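Local coordinates for malonyl CoA-acyl carrier protein transacylase (Clostridium perfringens, PDB 3PTW) that probably transfers malonyl groups from coenzyme A to acyl carrier protein, charging the carrier with the extender units used in fatty acid synthesis, at residues E45-C48 against F49-E53; S195-F198 against H199-M202; L175-A178 against M179-I182; L254-N257 against D258-M262. All blocks are in the same frame, centred on the assembly; numbering follows the deposited sequence.

Along the chain the order is contact 1, contact 3, contact 2, contact 4, all within the acyl transferase domain. Contact 1 ends helix 44-49 and lies far from contact 3, about 38 Å between centres. Contacts 3 and 2 are neighbours, with centres about 17 Å apart: helix 172-184 packs on the four-stranded antiparallel sheet, and the loop 195-202 follows that sheet's edge strand 188-191. Contact 4, about 22 Å from contact 2 between centres, opens helix 255-264 against the mixed sheet. The two sheets fit the large and small lobes of malonyl transferases, and contact 2 lies where they meet, beside the probable active site.

Contact 1: E45-C48 against F49-E53; sequences EELC and FNDPE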
loop_
_atom_site.group_PDB
_atom_site.type_symbol
_atom_site.label_atom_id
_atom_site.label_comp_id
_atom_site.label_asym_id
_atom_site.label_seq_id
_atom_site.Cartn_x
_atom_site.Cartn_y
_atom_site.Cartn_z
ATOM N N GLU A 45 1.518 12.584 16.570
ATOM C CA GLU A 45 2.846 12.332 17.119
ATOM C C GLU A 45 2.783 11.211 18.141
ATOM O O GLU A 45 3.452 10.191 17.994
ATOM C CB GLU A 45 3.410 13.597 17.763
ATOM C CG GLU A 45 3.821 14.651 16.757
ATOM C CD GLU A 45 4.078 15.991 17.403
ATOM O OE1 GLU A 45 3.699 17.017 16.803
ATOM O OE2 GLU A 45 4.657 16.022 18.515
ATOM N N GLU A 46 1.939 11.394 19.153
ATOM C CA GLU A 46 1.726 10.386 20.182
ATOM C C GLU A 46 1.280 9.045 19.593
ATOM O O GLU A 46 1.782 8.000 20.000
ATOM C CB GLU A 46 0.720 10.900 21.215
ATOM C CG GLU A 46 0.618 10.074 22.487
ATOM C CD GLU A 46 1.881 10.097 23.355
ATOM O OE1 GLU A 46 2.842 10.854 23.048
ATOM O OE2 GLU A 46 1.902 9.339 24.353
ATOM N N LEU A 47 0.356 9.071 18.633
ATOM C CA LEU A 47 -0.144 7.830 18.035
ATOM C C LEU A 47 0.996 7.028 17.414
ATOM O O LEU A 47 1.098 5.819 17.623
ATOM C CB LEU A 47 -1.239 8.100 16.980
ATOM C CG LEU A 47 -1.762 6.924 16.130
ATOM C CD1 LEU A 47 -2.329 5.758 16.981
ATOM C CD2 LEU A 47 -2.800 7.372 15.102
ATOM N N CYS A 48 1.851 7.714 16.656
ATOM C CA CYS A 48 2.917 7.061 15.907
ATOM C C CYS A 48 4.137 6.730 16.749
ATOM O O CYS A 48 4.763 5.686 16.547
ATOM C CB CYS A 48 3.345 7.927 14.726
ATOM S SG CYS A 48 2.131 7.911 13.412
ATOM N N PHE A 49 4.474 7.623 17.680
ATOM C CA PHE A 49 5.733 7.515 18.407
ATOM C C PHE A 49 5.565 6.689 19.666
ATOM O O PHE A 49 6.482 5.973 20.053
ATOM C CB PHE A 49 6.340 8.900 18.726
ATOM C CG PHE A 49 6.434 9.832 17.528
ATOM C CD1 PHE A 49 6.493 9.327 16.221
ATOM C CD2 PHE A 49 6.474 11.214 17.711
ATOM C CE1 PHE A 49 6.575 10.182 15.125
ATOM C CE2 PHE A 49 6.564 12.078 16.623
ATOM C CZ PHE A 49 6.606 11.566 15.324
ATOM N N ASN A 50 4.388 6.769 20.289
ATOM C CA ASN A 50 4.136 6.048 21.538
ATOM C C ASN A 50 3.024 5.019 21.494
ATOM O O ASN A 50 3.157 3.958 22.095
ATOM C CB ASN A 50 3.880 7.032 22.672
ATOM C CG ASN A 50 5.133 7.743 23.095
ATOM O OD1 ASN A 50 6.106 7.104 23.484
ATOM N ND2 ASN A 50 5.129 9.070 23.009
ATOM N N ASP A 51 1.937 5.346 20.793
ATOM C CA ASP A 51 0.707 4.525 20.763
ATOM C C ASP A 51 0.171 4.073 22.143
ATOM O O ASP A 51 -0.067 2.871 22.349
ATOM C CB ASP A 51 0.888 3.322 19.830
ATOM C CG ASP A 51 -0.410 2.581 19.572
ATOM O OD1 ASP A 51 -0.342 1.382 19.203
ATOM O OD2 ASP A 51 -1.490 3.193 19.750
ATOM N N PRO A 52 -0.061 5.032 23.071
ATOM C CA PRO A 52 -0.442 4.712 24.457
ATOM C C PRO A 52 -1.871 4.180 24.649
ATOM O O PRO A 52 -2.216 3.750 25.752
ATOM C CB PRO A 52 -0.301 6.060 25.176
ATOM C CG PRO A 52 -0.572 7.067 24.118
ATOM C CD PRO A 52 0.006 6.491 22.852
ATOM N N GLU A 53 -2.695 4.235 23.603
ATOM C CA GLU A 53 -4.060 3.714 23.675
ATOM C C GLU A 53 -4.186 2.396 22.913
ATOM O O GLU A 53 -5.237 1.741 22.954
ATOM C CB GLU A 53 -5.069 4.748 23.161
ATOM C CG GLU A 53 -5.201 6.008 24.033
ATOM C CD GLU A 53 -5.830 7.193 23.293
ATOM O OE1 GLU A 53 -5.651 8.347 23.750
ATOM O OE2 GLU A 53 -6.502 6.978 22.261
#
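Glu46 folds its side chain up alongside the end of its own helix to meet both Asn50 and Pro52. With CG anti to the backbone N (chi1 -168°) and a bend at chi2 (66°), the carboxylate swings toward the following turn, where OE1 accepts a hydrogen bond from Asn50 ND2 at 2.9 Å. The amide comes from above the carboxylate plane, and the two flat groups are turned 45° against each other. The other oxygen, OE2 of Glu46, sits 3.4 Å from Pro52 CG, while Glu46 CG packs on the same proline ring at 3.6 Å.

This is the C-terminal end of helix 44-49. Glu46 O takes two backbone bonds, from Asn50 N and, one residue further on, from Asp51 N at 2.8 Å; Asp51 has positive phi, and the chain leaves the helix there, with Pro52 next.

On another flank, Phe49 turns its ring back over the preceding turn. Glu45 CA makes a CH-pi contact over one face, 4.1 Å from the ring centroid and displaced toward the rim, and Glu45 CB touches Phe49 CE2 at 3.7 Å. Glu45 O, which accepts the hydrogen bond from Phe49 N, lies over the same ring, 3.0 Å from CG of Phe49. Beyond this the Glu45 chain is extended, and its OE1 forms a salt bridge with Lys34. Phe49 also meets Phe33 and, edge-to-face, Phe23, while the Asp51 carboxylate accepts the backbone N-H groups of Leu55 and Leu56.

Contact 2: S195-F198 against H199-M202; sequences SAPF and HCSM
Pro197 and Cys200 form the tight part of this loop. The thiol sulfur, SG of Cys200, sits 3.3 Å from Pro197 O and 3.8 Å from Pro197 CB, so it is wedged against both the carbonyl and the ring. A chi1 of 71° puts SG between the backbone N and the carbonyl carbon of Cys200, and from there it also accepts a hydrogen bond from Met202 N, 3.6 Å away. Phe198 and His199, both buried, lie within the same turn, with Phe198 CB 3.6 Å from His199 CD2.

The backbone holding these groups is a type II beta turn from Pro197 to Cys200, with His199 at its positive-phi corner; Pro197 itself centres an inverse gamma turn, closed by Phe198 N on Ala196 O. His199 touches Ser91 of the probable nucleophile elbow and gives its ND1 to Gln248 O, an arrangement consistent with the Ser-His pair of malonyl transferases.

Toward Met202 the packing thins. The methionine chain crosses the Pro197 ring at about a right angle and bends at chi3. Met202 SD meets Pro197 CG at 3.9 Å, and the methyl carbon is little further off. Met202 is partly exposed, and none of its side-chain contacts with the proline is closer than this.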
loop_
_atom_site.group_PDB
_atom_site.type_symbol
_atom_site.label_atom_id
_atom_site.label_comp_id
_atom_site.label_asym_id
_atom_site.label_seq_id
_atom_site.Cartn_x
_atom_site.Cartn_y
_atom_site.Cartn_z
ATOM N N SER A 195 -8.672 -10.263 10.512
ATOM C CA SER A 195 -10.062 -10.699 10.657
ATOM C C SER A 195 -11.034 -10.066 9.648
ATOM O O SER A 195 -12.253 -10.151 9.828
ATOM C CB SER A 195 -10.547 -10.508 12.103
ATOM O OG SER A 195 -10.241 -9.209 12.583
ATOM N N ALA A 196 -10.496 -9.449 8.597
ATOM C CA ALA A 196 -11.320 -8.800 7.580
ATOM C C ALA A 196 -10.918 -9.239 6.178
ATOM O O ALA A 196 -9.744 -9.189 5.844
ATOM C CB ALA A 196 -11.240 -7.291 7.706
ATOM N N PRO A 197 -11.896 -9.657 5.352
ATOM C CA PRO A 197 -11.627 -10.141 3.994
ATOM C C PRO A 197 -11.368 -9.012 3.005
ATOM O O PRO A 197 -12.176 -8.780 2.090
ATOM C CB PRO A 197 -12.902 -10.902 3.634
ATOM C CG PRO A 197 -13.971 -10.256 4.427
ATOM C CD PRO A 197 -13.331 -9.731 5.690
ATOM N N PHE A 198 -10.246 -8.310 3.190
ATOM C CA PHE A 198 -9.908 -7.204 2.313
ATOM C C PHE A 198 -9.818 -7.670 0.854
ATOM O O PHE A 198 -9.436 -8.806 0.567
ATOM C CB PHE A 198 -8.586 -6.548 2.733
ATOM C CG PHE A 198 -8.646 -5.782 4.034
ATOM C CD1 PHE A 198 -9.855 -5.372 4.587
ATOM C CD2 PHE A 198 -7.464 -5.423 4.682
ATOM C CE1 PHE A 198 -9.888 -4.655 5.795
ATOM C CE2 PHE A 198 -7.484 -4.695 5.874
ATOM C CZ PHE A 198 -8.701 -4.314 6.436
ATOM N N HIS A 199 -10.200 -6.776 -0.052
ATOM C CA HIS A 199 -10.039 -6.947 -1.493
ATOM C C HIS A 199 -10.837 -8.054 -2.153
ATOM O O HIS A 199 -10.446 -8.573 -3.200
ATOM C CB HIS A 199 -8.559 -7.029 -1.858
ATOM C CG HIS A 199 -7.755 -5.884 -1.327
ATOM N ND1 HIS A 199 -7.870 -4.604 -1.826
ATOM C CD2 HIS A 199 -6.836 -5.824 -0.332
ATOM C CE1 HIS A 199 -7.046 -3.806 -1.164
ATOM N NE2 HIS A 199 -6.407 -4.523 -0.253
ATOM N N CYS A 200 -11.958 -8.422 -1.538
ATOM C CA CYS A 200 -12.956 -9.239 -2.232
ATOM C C CYS A 200 -14.314 -8.546 -2.204
ATOM O O CYS A 200 -14.491 -7.518 -1.542
ATOM C CB CYS A 200 -13.051 -10.663 -1.658
ATOM S SG CYS A 200 -13.804 -10.760 -0.034
ATOM N N SER A 201 -15.258 -9.121 -2.938
ATOM C CA SER A 201 -16.611 -8.592 -3.065
ATOM C C SER A 201 -17.340 -8.389 -1.719
ATOM O O SER A 201 -18.321 -7.647 -1.647
ATOM C CB SER A 201 -17.432 -9.507 -3.977
ATOM O OG SER A 201 -17.741 -10.717 -3.301
ATOM N N MET A 202 -16.861 -9.036 -0.657
ATOM C CA MET A 202 -17.483 -8.876 0.663
ATOM C C MET A 202 -17.315 -7.476 1.223
ATOM O O MET A 202 -18.024 -7.093 2.152
ATOM C CB MET A 202 -16.935 -9.901 1.661
ATOM C CG MET A 202 -17.336 -11.330 1.347
ATOM S SD MET A 202 -16.461 -12.507 2.381
ATOM C CE MET A 202 -17.425 -12.392 3.899
#

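Contact 3: L175-A178 against M179-I182; sequences LEKA and MEFI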
loop_
_atom_site.group_PDB
_atom_site.type_symbol
_atom_site.label_atom_id
_atom_site.label_comp_id
_atom_site.label_asym_id
_atom_site.label_seq_id
_atom_site.Cartn_x
_atom_site.Cartn_y
_atom_site.Cartn_z
ATOM N N LEU A 175 -12.482 -20.401 2.740
ATOM C CA LEU A 175 -11.020 -20.277 2.807
ATOM C C LEU A 175 -10.368 -21.543 3.366
ATOM O O LEU A 175 -9.296 -21.947 2.926
ATOM C CB LEU A 175 -10.633 -19.074 3.661
ATOM C CG LEU A 175 -10.139 -17.772 3.032
ATOM C CD1 LEU A 175 -10.462 -17.603 1.536
ATOM C CD2 LEU A 175 -10.594 -16.590 3.839
ATOM N N GLU A 176 -11.034 -22.165 4.332
ATOM C CA GLU A 176 -10.576 -23.414 4.912
ATOM C C GLU A 176 -10.514 -24.503 3.852
ATOM O O GLU A 176 -9.575 -25.292 3.828
ATOM C CB GLU A 176 -11.522 -23.851 6.031
ATOM C CG GLU A 176 -10.814 -24.162 7.325
ATOM C CD GLU A 176 -10.939 -23.033 8.333
ATOM O OE1 GLU A 176 -10.270 -21.987 8.144
ATOM O OE2 GLU A 176 -11.703 -23.198 9.318
ATOM N N LYS A 177 -11.520 -24.564 2.986
ATOM C CA LYS A 177 -11.508 -25.553 1.906
ATOM C C LYS A 177 -10.405 -25.278 0.867
ATOM O O LYS A 177 -9.744 -26.207 0.388
ATOM C CB LYS A 177 -12.884 -25.665 1.246
ATOM C CG LYS A 177 -13.253 -27.096 0.858
ATOM C CD LYS A 177 -14.248 -27.749 1.820
ATOM C CE LYS A 177 -13.714 -27.894 3.240
ATOM N NZ LYS A 177 -14.846 -27.972 4.201
ATOM N N ALA A 178 -10.204 -23.997 0.548
ATOM C CA ALA A 178 -9.166 -23.567 -0.388
ATOM C C ALA A 178 -7.784 -24.014 0.077
ATOM O O ALA A 178 -6.987 -24.511 -0.727
ATOM C CB ALA A 178 -9.206 -22.054 -0.572
ATOM N N MET A 179 -7.527 -23.837 1.376
ATOM C CA MET A 179 -6.280 -24.276 2.011
ATOM C C MET A 179 -6.049 -25.778 1.839
ATOM O O MET A 179 -4.933 -26.189 1.507
ATOM C CB MET A 179 -6.275 -23.900 3.495
ATOM C CG MET A 179 -6.149 -22.395 3.779
ATOM S SD MET A 179 -6.300 -22.033 5.552
ATOM C CE MET A 179 -4.885 -22.975 6.178
ATOM N N GLU A 180 -7.096 -26.582 2.061
ATOM C CA GLU A 180 -7.075 -28.023 1.770
ATOM C C GLU A 180 -6.688 -28.273 0.315
ATOM O O GLU A 180 -5.752 -29.020 0.054
ATOM C CB GLU A 180 -8.436 -28.697 2.046
ATOM C CG GLU A 180 -8.792 -28.923 3.513
ATOM C CD GLU A 180 -10.154 -29.603 3.698
ATOM O OE1 GLU A 180 -10.809 -29.358 4.739
ATOM O OE2 GLU A 180 -10.579 -30.377 2.812
ATOM N N PHE A 181 -7.402 -27.642 -0.620
ATOM C CA PHE A 181 -7.137 -27.810 -2.055
ATOM C C PHE A 181 -5.720 -27.375 -2.463
ATOM O O PHE A 181 -5.080 -28.030 -3.299
ATOM C CB PHE A 181 -8.184 -27.081 -2.920
ATOM C CG PHE A 181 -9.576 -27.652 -2.824
ATOM C CD1 PHE A 181 -10.661 -26.820 -2.580
ATOM C CD2 PHE A 181 -9.807 -29.022 -2.976
ATOM C CE1 PHE A 181 -11.964 -27.336 -2.483
ATOM C CE2 PHE A 181 -11.108 -29.557 -2.882
ATOM C CZ PHE A 181 -12.187 -28.706 -2.634
ATOM N N ILE A 182 -5.229 -26.289 -1.869
ATOM C CA ILE A 182 -3.870 -25.809 -2.153
ATOM C C ILE A 182 -2.823 -26.870 -1.775
ATOM O O ILE A 182 -1.906 -27.157 -2.556
ATOM C CB ILE A 182 -3.593 -24.430 -1.484
ATOM C CG1 ILE A 182 -4.332 -23.335 -2.247
ATOM C CG2 ILE A 182 -2.106 -24.087 -1.463
ATOM C CD1 ILE A 182 -4.686 -22.139 -1.418
#
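Ile182 N donates to Ala178 O over 2.7 Å, the shortest of the backbone bonds between 175-178 and 179-182, and the Ile182 side chain crowds the same oxygen. With CG1 beside the backbone N (chi1 -74°), the isoleucine places that carbon 3.3 Å from Ala178 O and lets CD1 of Ile182 fold in close behind. The neighbouring bond from Phe181 N to Lys177 O is nearly straight, at 168°, whereas that from Glu180 N to Glu176 O is long and weak.

Lys177 bends at chi2 and chi3. Its CG lies 3.6 Å from Phe181 CE1, and further out its CE runs beside the Glu180 carboxylate, 3.6 Å from OE1 of Glu180. The two chains point the same way, but Lys177 NZ stays 4.3 Å from Glu180 OE1, beyond a salt bridge; the amine makes a cation-pi contact with Tyr152 instead.

Consistent with the ferredoxin-like small subdomain of malonyl transferases, helix 172-184 packs beside helix 139-149, which Ala178 and Phe181 touch at Ile145 and Ser149, and on the antiparallel sheet, where Leu175, Met179 and Ile182 meet strands 129-135 and 188-191.

Contact 4: L254-N257 against D258-M262; sequences LFIN and DIEKM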
loop_
_atom_site.group_PDB
_atom_site.type_symbol
_atom_site.label_atom_id
_atom_site.label_comp_id
_atom_site.label_asym_id
_atom_site.label_seq_id
_atom_site.Cartn_x
_atom_site.Cartn_y
_atom_site.Cartn_z
ATOM N N LEU A 254 -3.302 -5.740 -7.926
ATOM C CA LEU A 254 -2.363 -6.219 -8.923
ATOM C C LEU A 254 -0.995 -5.550 -8.744
ATOM O O LEU A 254 -0.490 -4.896 -9.669
ATOM C CB LEU A 254 -2.934 -5.981 -10.327
ATOM C CG LEU A 254 -3.908 -7.005 -10.924
ATOM C CD1 LEU A 254 -4.636 -7.839 -9.898
ATOM C CD2 LEU A 254 -4.909 -6.382 -11.882
ATOM N N PHE A 255 -0.402 -5.704 -7.553
ATOM C CA PHE A 255 0.921 -5.103 -7.273
ATOM C C PHE A 255 2.021 -5.553 -8.220
ATOM O O PHE A 255 2.842 -4.729 -8.649
ATOM C CB PHE A 255 1.392 -5.339 -5.837
ATOM C CG PHE A 255 2.686 -4.596 -5.493
ATOM C CD1 PHE A 255 2.667 -3.220 -5.236
ATOM C CD2 PHE A 255 3.903 -5.271 -5.422
ATOM C CE1 PHE A 255 3.846 -2.526 -4.915
ATOM C CE2 PHE A 255 5.090 -4.588 -5.100
ATOM C CZ PHE A 255 5.057 -3.216 -4.840
ATOM N N ILE A 256 2.063 -6.853 -8.525
ATOM C CA ILE A 256 3.091 -7.362 -9.438
ATOM C C ILE A 256 3.000 -6.681 -10.813
ATOM O O ILE A 256 4.027 -6.280 -11.373
ATOM C CB ILE A 256 3.134 -8.929 -9.550
ATOM C CG1 ILE A 256 4.293 -9.367 -10.466
ATOM C CG2 ILE A 256 1.812 -9.496 -10.056
ATOM C CD1 ILE A 256 4.489 -10.870 -10.593
ATOM N N ASN A 257 1.782 -6.526 -11.332
ATOM C CA ASN A 257 1.587 -5.876 -12.631
ATOM C C ASN A 257 2.039 -4.407 -12.589
ATOM O O ASN A 257 2.662 -3.903 -13.544
ATOM C CB ASN A 257 0.131 -5.974 -13.087
ATOM C CG ASN A 257 -0.428 -7.396 -13.007
ATOM O OD1 ASN A 257 -0.633 -7.955 -11.920
ATOM N ND2 ASN A 257 -0.697 -7.971 -14.159
ATOM N N ASP A 258 1.729 -3.742 -11.474
ATOM C CA ASP A 258 2.133 -2.352 -11.246
ATOM C C ASP A 258 3.644 -2.208 -11.377
ATOM O O ASP A 258 4.126 -1.352 -12.116
ATOM C CB ASP A 258 1.691 -1.857 -9.858
ATOM C CG ASP A 258 0.214 -1.541 -9.789
ATOM O OD1 ASP A 258 -0.393 -1.229 -10.843
ATOM O OD2 ASP A 258 -0.348 -1.575 -8.670
ATOM N N ILE A 259 4.382 -3.066 -10.673
ATOM C CA ILE A 259 5.849 -3.041 -10.703
ATOM C C ILE A 259 6.357 -3.280 -12.125
ATOM O O ILE A 259 7.210 -2.543 -12.617
ATOM C CB ILE A 259 6.463 -4.068 -9.717
ATOM C CG1 ILE A 259 6.035 -3.753 -8.280
ATOM C CG2 ILE A 259 8.002 -4.140 -9.880
ATOM C CD1 ILE A 259 6.397 -2.312 -7.788
ATOM N N GLU A 260 5.797 -4.302 -12.768
ATOM C CA GLU A 260 6.142 -4.687 -14.136
ATOM C C GLU A 260 6.002 -3.488 -15.082
ATOM O O GLU A 260 6.896 -3.209 -15.882
ATOM C CB GLU A 260 5.236 -5.870 -14.568
ATOM C CG GLU A 260 5.957 -7.086 -15.154
ATOM C CD GLU A 260 5.573 -8.430 -14.475
ATOM O OE1 GLU A 260 6.508 -9.154 -14.060
ATOM O OE2 GLU A 260 4.373 -8.768 -14.360
ATOM N N LYS A 261 4.884 -2.772 -14.976
ATOM C CA LYS A 261 4.635 -1.583 -15.783
ATOM C C LYS A 261 5.605 -0.450 -15.466
ATOM O O LYS A 261 6.062 0.265 -16.369
ATOM C CB LYS A 261 3.184 -1.116 -15.641
ATOM C CG LYS A 261 2.188 -1.982 -16.404
ATOM C CD LYS A 261 2.236 -1.694 -17.900
ATOM C CE LYS A 261 1.560 -2.808 -18.685
ATOM N NZ LYS A 261 2.520 -3.903 -19.032
ATOM N N MET A 262 5.936 -0.299 -14.185
ATOM C CA MET A 262 6.907 0.706 -13.778
ATOM C C MET A 262 8.237 0.436 -14.484
ATOM O O MET A 262 8.848 1.352 -15.024
ATOM C CB MET A 262 7.074 0.735 -12.249
ATOM C CG MET A 262 5.895 1.377 -11.523
ATOM S SD MET A 262 6.040 1.476 -9.729
ATOM C CE MET A 262 7.119 2.911 -9.556
#
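Helix 255-264 starts here, with Leu254 at the N-cap position, and its first turn carries a ring-on-aliphatic contact between Phe255 and Ile259. Phe255 has CG anti to the backbone N (chi1 -174°), which carries the ring forward along the helix. Ile259 then lays its CG1 over one face, 3.8 Å from the ring centroid and displaced toward the rim, a CH-pi contact. The terminal methyl, CD1 of Ile259, reaches the far end of the ring at 3.4 Å from CZ of Phe255. CG1 of Ile259 touches Phe255 O at the same distance, so one branch meets both the ring and the backbone carbonyl.

The regular helix bonds link the two segments: Asp258 N to Leu254 O at 3.1 Å, then Ile259 N to Phe255 O, Glu260 N to Ile256 O, and Lys261 N to Asn257 O at 2.9 Å. Ile256 and Glu260 run side by side and point the same way, with a loose approach of 3.9 Å between Ile256 CG1 and Glu260 OE2. Lys261 NZ forms a salt bridge with Glu264.

Beyond the helix, Phe255 and Asp258 rest on Cys88 of the mixed sheet, while Ile256 and Ile259 face Ile286 of helix 278-286. Asp258 sits in the opening turn with its OD2 3.5 Å from Leu254 O, acceptor against acceptor. A hydrogen bond from Asn229 ND2 to that oxygen, together with the positive end of the helix dipole, probably eases the repulsion and favours the charged carboxylate.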